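Local coordinates for 70 kDa protein (Xanthomonas sp., PDB 4B2N), which acts as a dioxygenase that cleaves rubber (latex) oxidatively and processively, carrying two covalently bound c-type hemes, at residues L506-W510 with Y658-L662; W510-Y515 with Y560-G566; L524-K529 with R652-I656. All coordinates share one frame; numbering follows the deposited sequence.

Contact 1. Residues L506-W510 with Y658-L662; sequences LYGAW and YIKTL. With HEC (heme c), chain D.
Leu662, the last residue of the chain, points its side chain at the 506-510 loop. Its CB sits 3.8 Å from Leu506 O and 4.1 Å from Tyr507 CD1, the two side chains of Tyr507 and Leu662 crossing at about a right angle. One branch, CD1, then carries on to Leu506 CB at 4.0 Å. The terminal carboxylate turns both oxygens to the loop: Leu662 O lies at the edge of the Tyr507 ring, near its plane, and takes a weak, bent bond from Gly508 N (3.3 Å, 130° at the hydrogen), while OXT reaches the edge of the Trp510 indole. The loop that receives them is a type II beta turn, Leu506 to Ala509, with Gly508 in its third position. It belongs to a cytochrome c-like region, and the side chain of Leu506 turns to heme c, its CD1 3.6 Å from the meso carbon CHB. Ile659 approaches the same heme from the helix, CD1 to CMB. One water ties turn to helix: it donates to Leu506 O and, at 2.6 Å, to Ile659 O, and accepts from Trp510 N. Trp510 NE1 is hydrogen-bonded to Ala349 O.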
# COMPACT_ATOMS: atom_id res chain seq x y z
N LEU A 506 -3.58 -14.34 3.03
CA LEU A 506 -3.76 -14.95 1.70
C LEU A 506 -5.20 -14.98 1.23
O LEU A 506 -5.44 -15.37 0.10
CB LEU A 506 -3.11 -16.34 1.58
CG LEU A 506 -1.65 -16.41 2.06
CD1 LEU A 506 -1.10 -17.81 1.87
CD2 LEU A 506 -0.79 -15.48 1.20
N TYR A 507 -6.14 -14.48 2.04
CA TYR A 507 -7.47 -14.20 1.56
C TYR A 507 -7.34 -13.29 0.36
O TYR A 507 -6.79 -12.22 0.48
CB TYR A 507 -8.27 -13.46 2.63
CG TYR A 507 -8.63 -14.29 3.87
CD1 TYR A 507 -9.18 -15.59 3.76
CD2 TYR A 507 -8.48 -13.74 5.13
CE1 TYR A 507 -9.54 -16.33 4.89
CE2 TYR A 507 -8.82 -14.45 6.28
CZ TYR A 507 -9.40 -15.73 6.16
OH TYR A 507 -9.77 -16.42 7.31
N GLY A 508 -7.87 -13.66 -0.78
CA GLY A 508 -7.90 -12.65 -1.89
C GLY A 508 -6.62 -12.76 -2.72
O GLY A 508 -6.54 -12.25 -3.83
N ALA A 509 -5.61 -13.46 -2.20
CA ALA A 509 -4.29 -13.45 -2.85
C ALA A 509 -4.35 -14.08 -4.23
O ALA A 509 -3.51 -13.82 -5.06
CB ALA A 509 -3.28 -14.21 -2.01
N TRP A 510 -5.34 -14.93 -4.47
CA TRP A 510 -5.56 -15.44 -5.82
C TRP A 510 -5.56 -14.37 -6.91
O TRP A 510 -5.13 -14.59 -8.07
CB TRP A 510 -6.88 -16.27 -5.79
CG TRP A 510 -8.20 -15.46 -5.83
CD1 TRP A 510 -9.07 -15.18 -4.76
CD2 TRP A 510 -8.77 -14.74 -6.97
NE1 TRP A 510 -10.13 -14.43 -5.16
CE2 TRP A 510 -10.02 -14.11 -6.46
CE3 TRP A 510 -8.46 -14.63 -8.32
CZ2 TRP A 510 -10.86 -13.40 -7.26
CZ3 TRP A 510 -9.31 -13.84 -9.11
CH2 TRP A 510 -10.49 -13.27 -8.59
N TYR A 658 -5.90 -24.81 -2.97
CA TYR A 658 -6.40 -24.34 -1.69
C TYR A 658 -6.49 -22.79 -1.65
O TYR A 658 -7.48 -22.21 -1.15
CB TYR A 658 -5.51 -24.87 -0.58
CG TYR A 658 -5.91 -24.33 0.78
CD1 TYR A 658 -7.23 -24.48 1.23
CD2 TYR A 658 -4.99 -23.69 1.60
CE1 TYR A 658 -7.61 -23.99 2.46
CE2 TYR A 658 -5.36 -23.19 2.85
CZ TYR A 658 -6.68 -23.36 3.26
OH TYR A 658 -7.09 -22.94 4.46
N ILE A 659 -5.51 -22.12 -2.21
CA ILE A 659 -5.50 -20.64 -2.15
C ILE A 659 -6.68 -20.04 -2.95
O ILE A 659 -7.19 -18.92 -2.63
CB ILE A 659 -4.13 -20.06 -2.56
CG1 ILE A 659 -3.08 -20.41 -1.49
CG2 ILE A 659 -4.23 -18.51 -2.77
CD1 ILE A 659 -1.66 -20.41 -1.98
N LYS A 660 -7.07 -20.75 -4.02
CA LYS A 660 -8.29 -20.40 -4.75
C LYS A 660 -9.52 -20.29 -3.85
O LYS A 660 -10.40 -19.52 -4.14
CB LYS A 660 -8.55 -21.41 -5.90
CG LYS A 660 -7.49 -21.42 -6.97
CD LYS A 660 -7.88 -22.43 -8.07
CE LYS A 660 -6.83 -22.60 -9.16
NZ LYS A 660 -7.17 -23.75 -10.07
N THR A 661 -9.58 -21.09 -2.77
CA THR A 661 -10.71 -21.06 -1.88
C THR A 661 -10.62 -19.94 -0.83
O THR A 661 -11.58 -19.72 -0.10
CB THR A 661 -10.92 -22.35 -1.09
OG1 THR A 661 -9.83 -22.54 -0.23
CG2 THR A 661 -11.01 -23.61 -1.99
N LEU A 662 -9.47 -19.26 -0.73
CA LEU A 662 -9.31 -18.21 0.29
C LEU A 662 -9.77 -16.84 -0.25
O LEU A 662 -9.90 -15.89 0.47
CB LEU A 662 -7.87 -18.17 0.80
CG LEU A 662 -7.31 -19.47 1.42
CD1 LEU A 662 -5.84 -19.27 1.70
CD2 LEU A 662 -8.09 -19.76 2.70
OXT LEU A 662 -10.14 -16.63 -1.41
FE HEC D . 4.70 -16.83 2.57
CHA HEC D . 4.76 -13.73 1.05
CHB HEC D . 2.19 -17.98 0.32
CHC HEC D . 4.97 -20.04 3.72
CHD HEC D . 6.22 -15.53 5.34
NA HEC D . 3.61 -15.98 1.09
C1A HEC D . 3.88 -14.73 0.48
C2A HEC D . 3.05 -14.52 -0.70
C3A HEC D . 2.29 -15.76 -0.90
C4A HEC D . 2.71 -16.65 0.16
CMA HEC D . 1.27 -16.01 -2.00
CAA HEC D . 2.89 -13.24 -1.51
CBA HEC D . 1.84 -12.45 -0.64
CGA HEC D . 1.70 -11.01 -1.14
O1A HEC D . 2.51 -10.63 -2.03
O2A HEC D . 0.78 -10.19 -0.75
NB HEC D . 3.72 -18.69 2.06
C1B HEC D . 2.77 -19.00 1.18
C2B HEC D . 2.36 -20.41 1.14
C3B HEC D . 3.22 -21.02 2.16
C4B HEC D . 4.00 -19.89 2.65
CMB HEC D . 1.29 -21.01 0.25
CAB HEC D . 3.33 -22.47 2.57
CBB HEC D . 3.84 -23.31 1.57
NC HEC D . 5.31 -17.62 4.24
C1C HEC D . 5.52 -18.99 4.53
C2C HEC D . 6.30 -19.26 5.74
C3C HEC D . 6.65 -17.94 6.21
C4C HEC D . 6.11 -16.97 5.23
CMC HEC D . 6.65 -20.60 6.36
CAC HEC D . 7.47 -17.68 7.44
CBC HEC D . 8.67 -18.23 7.70
ND HEC D . 5.27 -15.02 3.12
C1D HEC D . 5.93 -14.64 4.21
C2D HEC D . 6.34 -13.24 4.31
C3D HEC D . 5.93 -12.70 3.04
C4D HEC D . 5.32 -13.86 2.39
CMD HEC D . 7.05 -12.54 5.45
CAD HEC D . 6.09 -11.28 2.56
CBD HEC D . 7.36 -11.29 1.70
CGD HEC D . 7.67 -9.94 1.08
O1D HEC D . 8.76 -9.39 1.23
O2D HEC D . 6.74 -9.44 0.48
O HOH W 1 -6.77 -16.34 -2.36

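Contact 2. Residues W510-Y515 with Y560-G566. With HEC (heme c), chain D.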
# COMPACT_ATOMS: atom_id res chain seq x y z
N TRP A 510 -5.34 -14.93 -4.47
CA TRP A 510 -5.56 -15.44 -5.82
C TRP A 510 -5.56 -14.37 -6.91
O TRP A 510 -5.13 -14.59 -8.07
CB TRP A 510 -6.88 -16.27 -5.79
CG TRP A 510 -8.20 -15.46 -5.83
CD1 TRP A 510 -9.07 -15.18 -4.76
CD2 TRP A 510 -8.77 -14.74 -6.97
NE1 TRP A 510 -10.13 -14.43 -5.16
CE2 TRP A 510 -10.02 -14.11 -6.46
CE3 TRP A 510 -8.46 -14.63 -8.32
CZ2 TRP A 510 -10.86 -13.40 -7.26
CZ3 TRP A 510 -9.31 -13.84 -9.11
CH2 TRP A 510 -10.49 -13.27 -8.59
N ALA A 511 -6.03 -13.17 -6.53
CA ALA A 511 -6.31 -12.09 -7.44
C ALA A 511 -5.20 -11.03 -7.54
O ALA A 511 -5.26 -10.11 -8.42
CB ALA A 511 -7.58 -11.39 -6.97
N THR A 512 -4.26 -11.06 -6.61
CA THR A 512 -3.39 -9.89 -6.38
C THR A 512 -1.98 -10.05 -6.92
O THR A 512 -1.04 -9.42 -6.43
CB THR A 512 -3.37 -9.49 -4.89
OG1 THR A 512 -2.75 -10.56 -4.14
CG2 THR A 512 -4.80 -9.31 -4.34
N ALA A 513 -1.79 -10.88 -7.94
CA ALA A 513 -0.45 -10.96 -8.52
C ALA A 513 -0.07 -9.54 -9.15
O ALA A 513 -0.95 -8.78 -9.55
CB ALA A 513 -0.41 -12.08 -9.57
N PRO A 514 1.23 -9.18 -9.21
CA PRO A 514 2.37 -9.99 -8.74
C PRO A 514 2.64 -9.88 -7.22
O PRO A 514 2.01 -9.05 -6.50
CB PRO A 514 3.53 -9.37 -9.52
CG PRO A 514 3.17 -7.89 -9.71
CD PRO A 514 1.67 -7.91 -9.87
N TYR A 515 3.50 -10.77 -6.71
CA TYR A 515 3.62 -10.98 -5.28
C TYR A 515 4.93 -10.42 -4.65
O TYR A 515 5.91 -10.13 -5.37
CB TYR A 515 3.49 -12.50 -4.99
CG TYR A 515 2.15 -13.01 -5.47
CD1 TYR A 515 0.97 -12.65 -4.80
CD2 TYR A 515 2.05 -13.77 -6.65
CE1 TYR A 515 -0.26 -13.10 -5.27
CE2 TYR A 515 0.82 -14.24 -7.12
CZ TYR A 515 -0.35 -13.88 -6.39
OH TYR A 515 -1.60 -14.23 -6.79
N TYR A 560 -4.74 -13.23 -17.36
CA TYR A 560 -4.49 -13.85 -16.07
C TYR A 560 -4.30 -15.34 -16.28
O TYR A 560 -4.81 -15.87 -17.28
CB TYR A 560 -5.61 -13.50 -15.07
CG TYR A 560 -5.09 -13.40 -13.62
CD1 TYR A 560 -4.30 -12.34 -13.23
CD2 TYR A 560 -5.36 -14.37 -12.71
CE1 TYR A 560 -3.84 -12.19 -11.96
CE2 TYR A 560 -4.91 -14.23 -11.39
CZ TYR A 560 -4.13 -13.17 -11.03
OH TYR A 560 -3.70 -13.04 -9.77
N ASP A 561 -3.46 -15.93 -15.42
CA ASP A 561 -3.09 -17.37 -15.45
C ASP A 561 -3.90 -18.05 -14.37
O ASP A 561 -3.59 -17.91 -13.18
CB ASP A 561 -1.60 -17.54 -15.17
CG ASP A 561 -1.13 -19.00 -15.31
OD1 ASP A 561 -1.99 -19.89 -15.20
OD2 ASP A 561 0.09 -19.22 -15.53
N TRP A 562 -4.94 -18.82 -14.77
CA TRP A 562 -5.81 -19.45 -13.81
C TRP A 562 -5.22 -20.75 -13.31
O TRP A 562 -5.82 -21.40 -12.47
CB TRP A 562 -7.25 -19.60 -14.36
CG TRP A 562 -7.72 -18.25 -14.72
CD1 TRP A 562 -7.64 -17.63 -15.96
CD2 TRP A 562 -8.20 -17.24 -13.79
NE1 TRP A 562 -8.13 -16.35 -15.87
CE2 TRP A 562 -8.48 -16.05 -14.58
CE3 TRP A 562 -8.48 -17.23 -12.42
CZ2 TRP A 562 -8.95 -14.86 -14.00
CZ3 TRP A 562 -9.01 -16.07 -11.85
CH2 TRP A 562 -9.24 -14.91 -12.63
N GLN A 563 -4.05 -21.16 -13.79
CA GLN A 563 -3.47 -22.38 -13.24
C GLN A 563 -2.40 -22.13 -12.22
O GLN A 563 -2.43 -22.66 -11.12
CB GLN A 563 -2.87 -23.27 -14.31
CG GLN A 563 -3.89 -23.76 -15.33
CD GLN A 563 -3.19 -24.14 -16.63
OE1 GLN A 563 -1.99 -24.47 -16.64
NE2 GLN A 563 -3.92 -24.07 -17.74
N LYS A 564 -1.45 -21.30 -12.60
CA LYS A 564 -0.36 -20.92 -11.71
C LYS A 564 -0.69 -19.72 -10.82
O LYS A 564 0.13 -19.35 -9.95
CB LYS A 564 0.87 -20.65 -12.58
CG LYS A 564 1.49 -21.97 -13.01
CD LYS A 564 2.80 -21.77 -13.72
CE LYS A 564 3.20 -23.04 -14.44
NZ LYS A 564 4.64 -22.95 -14.80
N LEU A 565 -1.82 -19.04 -11.14
CA LEU A 565 -2.44 -18.01 -10.29
C LEU A 565 -1.55 -16.79 -10.29
O LEU A 565 -0.74 -16.59 -9.39
CB LEU A 565 -2.66 -18.52 -8.85
CG LEU A 565 -4.05 -18.50 -8.25
CD1 LEU A 565 -5.11 -19.02 -9.21
CD2 LEU A 565 -4.04 -19.34 -6.98
N GLY A 566 -1.77 -15.96 -11.32
CA GLY A 566 -0.99 -14.75 -11.54
C GLY A 566 -1.08 -14.25 -12.97
O GLY A 566 -1.91 -14.75 -13.73
FE HEC D . 4.70 -16.83 2.57
CHA HEC D . 4.76 -13.73 1.05
CHB HEC D . 2.19 -17.98 0.32
CHC HEC D . 4.97 -20.04 3.72
CHD HEC D . 6.22 -15.53 5.34
NA HEC D . 3.61 -15.98 1.09
C1A HEC D . 3.88 -14.73 0.48
C2A HEC D . 3.05 -14.52 -0.70
C3A HEC D . 2.29 -15.76 -0.90
C4A HEC D . 2.71 -16.65 0.16
CMA HEC D . 1.27 -16.01 -2.00
CAA HEC D . 2.89 -13.24 -1.51
CBA HEC D . 1.84 -12.45 -0.64
CGA HEC D . 1.70 -11.01 -1.14
O1A HEC D . 2.51 -10.63 -2.03
O2A HEC D . 0.78 -10.19 -0.75
NB HEC D . 3.72 -18.69 2.06
C1B HEC D . 2.77 -19.00 1.18
C2B HEC D . 2.36 -20.41 1.14
C3B HEC D . 3.22 -21.02 2.16
C4B HEC D . 4.00 -19.89 2.65
CMB HEC D . 1.29 -21.01 0.25
CAB HEC D . 3.33 -22.47 2.57
CBB HEC D . 3.84 -23.31 1.57
NC HEC D . 5.31 -17.62 4.24
C1C HEC D . 5.52 -18.99 4.53
C2C HEC D . 6.30 -19.26 5.74
C3C HEC D . 6.65 -17.94 6.21
C4C HEC D . 6.11 -16.97 5.23
CMC HEC D . 6.65 -20.60 6.36
CAC HEC D . 7.47 -17.68 7.44
CBC HEC D . 8.67 -18.23 7.70
ND HEC D . 5.27 -15.02 3.12
C1D HEC D . 5.93 -14.64 4.21
C2D HEC D . 6.34 -13.24 4.31
C3D HEC D . 5.93 -12.70 3.04
C4D HEC D . 5.32 -13.86 2.39
CMD HEC D . 7.05 -12.54 5.45
CAD HEC D . 6.09 -11.28 2.56
CBD HEC D . 7.36 -11.29 1.70
CGD HEC D . 7.67 -9.94 1.08
O1D HEC D . 8.76 -9.39 1.23
O2D HEC D . 6.74 -9.44 0.48
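The Trp510 and Trp562 indoles meet rim to rim, neither lying over the other's face: their six-membered rings are 5.9 Å apart between centroids, with planes at 39°, and Trp510 CZ3 comes to 3.5 Å from Trp562 CZ3. The methyl of Ala511 covers one face of Trp510, over the ring centre, and one face of Trp562 carries Tyr560 CD2 toward its rim. Tyr560 has Gly566 O over the middle of one face and Trp510 O at its edge. This packing joins the loop 510-515, in the cytochrome c-like region, to a two-stranded antiparallel hairpin, 560-561 with 566-567, which contains a G1 bulge where Leu565 and Gly566 both face Asp561. Within the hairpin Asp561 OD1 accepts Gln563 N nearly along its C-O axis (an Asx turn) and also Lys564 N from above the carboxylate plane (an Asx motif), both from the same face.

The polar link is the Tyr560 hydroxyl. It donates to Trp510 O at 2.7 Å, tilted 28° from the carbonyl plane, and accepts a long, weak bond from Ala513 N at 3.4 Å, so one buried oxygen grips the loop at two backbone points. A cis peptide bond follows, before Pro514. Tyr515 then turns toward heme c, with CG anti to its carbonyl carbon (chi1 -60°); its CB packs on the propionate carbon CAA at 3.6 Å, and propionate oxygen O1A lies in the ring plane at the edge. Leu565 O also lies at the edge of that ring, while the Tyr515 hydroxyl itself bonds to Ala509 O. Ala513 CB packs closely on the hairpin, 3.4 Å from Gly566 CA.

Contact 3. Residues L524-K529 with R652-I656; sequences LWGVLK and RWALI. With HEC (heme c), chain D.
Arg652, Trp525 and Leu528 carry the contact. Arg652 runs extended from CG to NE across one face of the Trp525 indole, its CD forming a CH-pi contact 4.2 Å from the centroid of the six-membered ring. NE then donates to Leu528 O at 2.7 Å, a fairly straight bond (161° at the hydrogen) that lies close to the guanidinium plane but reaches the oxygen from above the carbonyl plane. Lys529 CD lies over a guanidinium face. The like charges of Lys529 and Arg652 share Asp649, which salt-bridges Arg652 NH1 and pairs weakly, at long range, with Lys529 NZ.

The opposite face of Trp525 meets Trp653 in an offset stack, centroids 4.4 Å apart and planes at 28°; Ile656 CD1 fills in at the indole edge. CG lies anti to the backbone N, which carries the indole out between Arg652 and Trp653, and NE1 is hydrogen-bonded to Asp532 OD2.

Leu528 divides its branches: CD1 packs on Leu655 CB at 4.0 Å, CD2 on the heme methyl CMB at 3.7 Å. The axes of segments 524-528 and 652-656, the latter part of helix 649-660, come within 10.2 Å, N-to-C directions at 132°. Helix 357-369 packs against Ala654 and Leu655, and the 560-566 hairpin bonds to the start of helix 524-528.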
# COMPACT_ATOMS: atom_id res chain seq x y z
N LEU A 524 1.70 -17.32 -8.34
CA LEU A 524 1.81 -17.98 -7.06
C LEU A 524 2.70 -19.19 -7.13
O LEU A 524 3.51 -19.49 -6.17
CB LEU A 524 0.41 -18.37 -6.57
CG LEU A 524 0.31 -17.96 -5.12
CD1 LEU A 524 -1.03 -17.31 -4.86
CD2 LEU A 524 0.58 -19.18 -4.22
N TRP A 525 2.59 -19.92 -8.24
CA TRP A 525 3.58 -20.98 -8.56
C TRP A 525 5.02 -20.53 -8.24
O TRP A 525 5.78 -21.24 -7.60
CB TRP A 525 3.42 -21.38 -10.02
CG TRP A 525 4.34 -22.49 -10.39
CD1 TRP A 525 5.54 -22.41 -11.09
CD2 TRP A 525 4.16 -23.91 -10.08
NE1 TRP A 525 6.10 -23.67 -11.21
CE2 TRP A 525 5.32 -24.60 -10.62
CE3 TRP A 525 3.20 -24.64 -9.40
CZ2 TRP A 525 5.48 -25.99 -10.50
CZ3 TRP A 525 3.36 -26.04 -9.29
CH2 TRP A 525 4.48 -26.69 -9.82
N GLY A 526 5.38 -19.32 -8.66
CA GLY A 526 6.72 -18.79 -8.48
C GLY A 526 7.10 -18.55 -7.03
O GLY A 526 8.23 -18.81 -6.62
N VAL A 527 6.17 -18.06 -6.24
CA VAL A 527 6.35 -17.97 -4.81
C VAL A 527 6.65 -19.38 -4.29
O VAL A 527 7.52 -19.54 -3.44
CB VAL A 527 5.07 -17.41 -4.17
CG1 VAL A 527 5.18 -17.43 -2.65
CG2 VAL A 527 4.83 -15.98 -4.71
N LEU A 528 5.92 -20.35 -4.82
CA LEU A 528 6.01 -21.74 -4.33
C LEU A 528 7.20 -22.49 -4.89
O LEU A 528 7.60 -23.53 -4.35
CB LEU A 528 4.68 -22.47 -4.60
CG LEU A 528 3.54 -21.95 -3.69
CD1 LEU A 528 2.31 -22.77 -3.94
CD2 LEU A 528 3.86 -21.98 -2.21
N LYS A 529 7.76 -21.99 -5.98
CA LYS A 529 8.88 -22.65 -6.63
C LYS A 529 9.90 -21.68 -7.09
O LYS A 529 9.79 -21.17 -8.24
CB LYS A 529 8.33 -23.46 -7.76
CG LYS A 529 9.36 -24.40 -8.31
CD LYS A 529 8.58 -25.64 -8.63
CE LYS A 529 8.84 -26.07 -10.01
NZ LYS A 529 9.93 -27.09 -9.95
N ARG A 652 2.64 -28.30 -4.40
CA ARG A 652 2.38 -26.92 -4.97
C ARG A 652 1.03 -26.77 -5.65
O ARG A 652 0.31 -25.79 -5.38
CB ARG A 652 3.52 -26.51 -5.91
CG ARG A 652 4.88 -26.45 -5.26
CD ARG A 652 6.00 -26.26 -6.26
NE ARG A 652 7.22 -25.98 -5.50
CZ ARG A 652 8.31 -26.73 -5.54
NH1 ARG A 652 8.28 -27.83 -6.27
NH2 ARG A 652 9.37 -26.44 -4.77
N TRP A 653 0.67 -27.67 -6.57
CA TRP A 653 -0.68 -27.60 -7.16
C TRP A 653 -1.79 -27.69 -6.12
O TRP A 653 -2.80 -26.98 -6.26
CB TRP A 653 -0.87 -28.70 -8.21
CG TRP A 653 0.05 -28.52 -9.39
CD1 TRP A 653 1.07 -29.36 -9.79
CD2 TRP A 653 0.07 -27.40 -10.35
NE1 TRP A 653 1.73 -28.87 -10.91
CE2 TRP A 653 1.16 -27.70 -11.31
CE3 TRP A 653 -0.65 -26.23 -10.49
CZ2 TRP A 653 1.47 -26.84 -12.37
CZ3 TRP A 653 -0.35 -25.39 -11.57
CH2 TRP A 653 0.68 -25.69 -12.50
N ALA A 654 -1.60 -28.53 -5.06
CA ALA A 654 -2.65 -28.65 -4.02
C ALA A 654 -2.77 -27.35 -3.27
O ALA A 654 -3.90 -26.87 -2.99
CB ALA A 654 -2.36 -29.79 -3.05
N LEU A 655 -1.61 -26.76 -2.96
CA LEU A 655 -1.59 -25.50 -2.23
C LEU A 655 -2.21 -24.41 -3.09
O LEU A 655 -2.96 -23.57 -2.56
CB LEU A 655 -0.17 -25.12 -1.89
CG LEU A 655 0.49 -25.74 -0.64
CD1 LEU A 655 1.98 -25.44 -0.76
CD2 LEU A 655 -0.09 -25.18 0.67
N ILE A 656 -1.95 -24.42 -4.40
CA ILE A 656 -2.62 -23.42 -5.27
C ILE A 656 -4.12 -23.55 -5.31
O ILE A 656 -4.87 -22.56 -5.22
CB ILE A 656 -2.01 -23.39 -6.69
CG1 ILE A 656 -0.67 -22.66 -6.64
CG2 ILE A 656 -2.92 -22.71 -7.69
CD1 ILE A 656 0.25 -23.16 -7.77
FE HEC D . 4.70 -16.83 2.57
CHA HEC D . 4.76 -13.73 1.05
CHB HEC D . 2.19 -17.98 0.32
CHC HEC D . 4.97 -20.04 3.72
CHD HEC D . 6.22 -15.53 5.34
NA HEC D . 3.61 -15.98 1.09
C1A HEC D . 3.88 -14.73 0.48
C2A HEC D . 3.05 -14.52 -0.70
C3A HEC D . 2.29 -15.76 -0.90
C4A HEC D . 2.71 -16.65 0.16
CMA HEC D . 1.27 -16.01 -2.00
CAA HEC D . 2.89 -13.24 -1.51
CBA HEC D . 1.84 -12.45 -0.64
CGA HEC D . 1.70 -11.01 -1.14
O1A HEC D . 2.51 -10.63 -2.03
O2A HEC D . 0.78 -10.19 -0.75
NB HEC D . 3.72 -18.69 2.06
C1B HEC D . 2.77 -19.00 1.18
C2B HEC D . 2.36 -20.41 1.14
C3B HEC D . 3.22 -21.02 2.16
C4B HEC D . 4.00 -19.89 2.65
CMB HEC D . 1.29 -21.01 0.25
CAB HEC D . 3.33 -22.47 2.57
CBB HEC D . 3.84 -23.31 1.57
NC HEC D . 5.31 -17.62 4.24
C1C HEC D . 5.52 -18.99 4.53
C2C HEC D . 6.30 -19.26 5.74
C3C HEC D . 6.65 -17.94 6.21
C4C HEC D . 6.11 -16.97 5.23
CMC HEC D . 6.65 -20.60 6.36
CAC HEC D . 7.47 -17.68 7.44
CBC HEC D . 8.67 -18.23 7.70
ND HEC D . 5.27 -15.02 3.12
C1D HEC D . 5.93 -14.64 4.21
C2D HEC D . 6.34 -13.24 4.31
C3D HEC D . 5.93 -12.70 3.04
C4D HEC D . 5.32 -13.86 2.39
CMD HEC D . 7.05 -12.54 5.45
CAD HEC D . 6.09 -11.28 2.56
CBD HEC D . 7.36 -11.29 1.70
CGD HEC D . 7.67 -9.94 1.08
O1D HEC D . 8.76 -9.39 1.23
O2D HEC D . 6.74 -9.44 0.48

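How the contacts relate
All three contacts touch the same heme c, whose iron is held by His394 and His641. Contacts 1 and 2 share Trp510, and their centres lie about 10 Å apart; the 2.6 Å from Tyr515 OH to Ala509 O is a further join. Contacts 2 and 3, also about 10 Å between centres, are stitched by two probable backbone bonds, Leu524 N to Leu565 O at 2.7 Å and Trp525 N to Lys564 O at 3.0 Å. Contacts 1 and 3, centres about 12 Å apart, draw on successive parts of helix 649-660, and Ile659 CD1 packs 3.4 Å from Leu524 CD2. The other heme c is about 11 Å from the Thr512 side chain and about 12 Å from that of Tyr507.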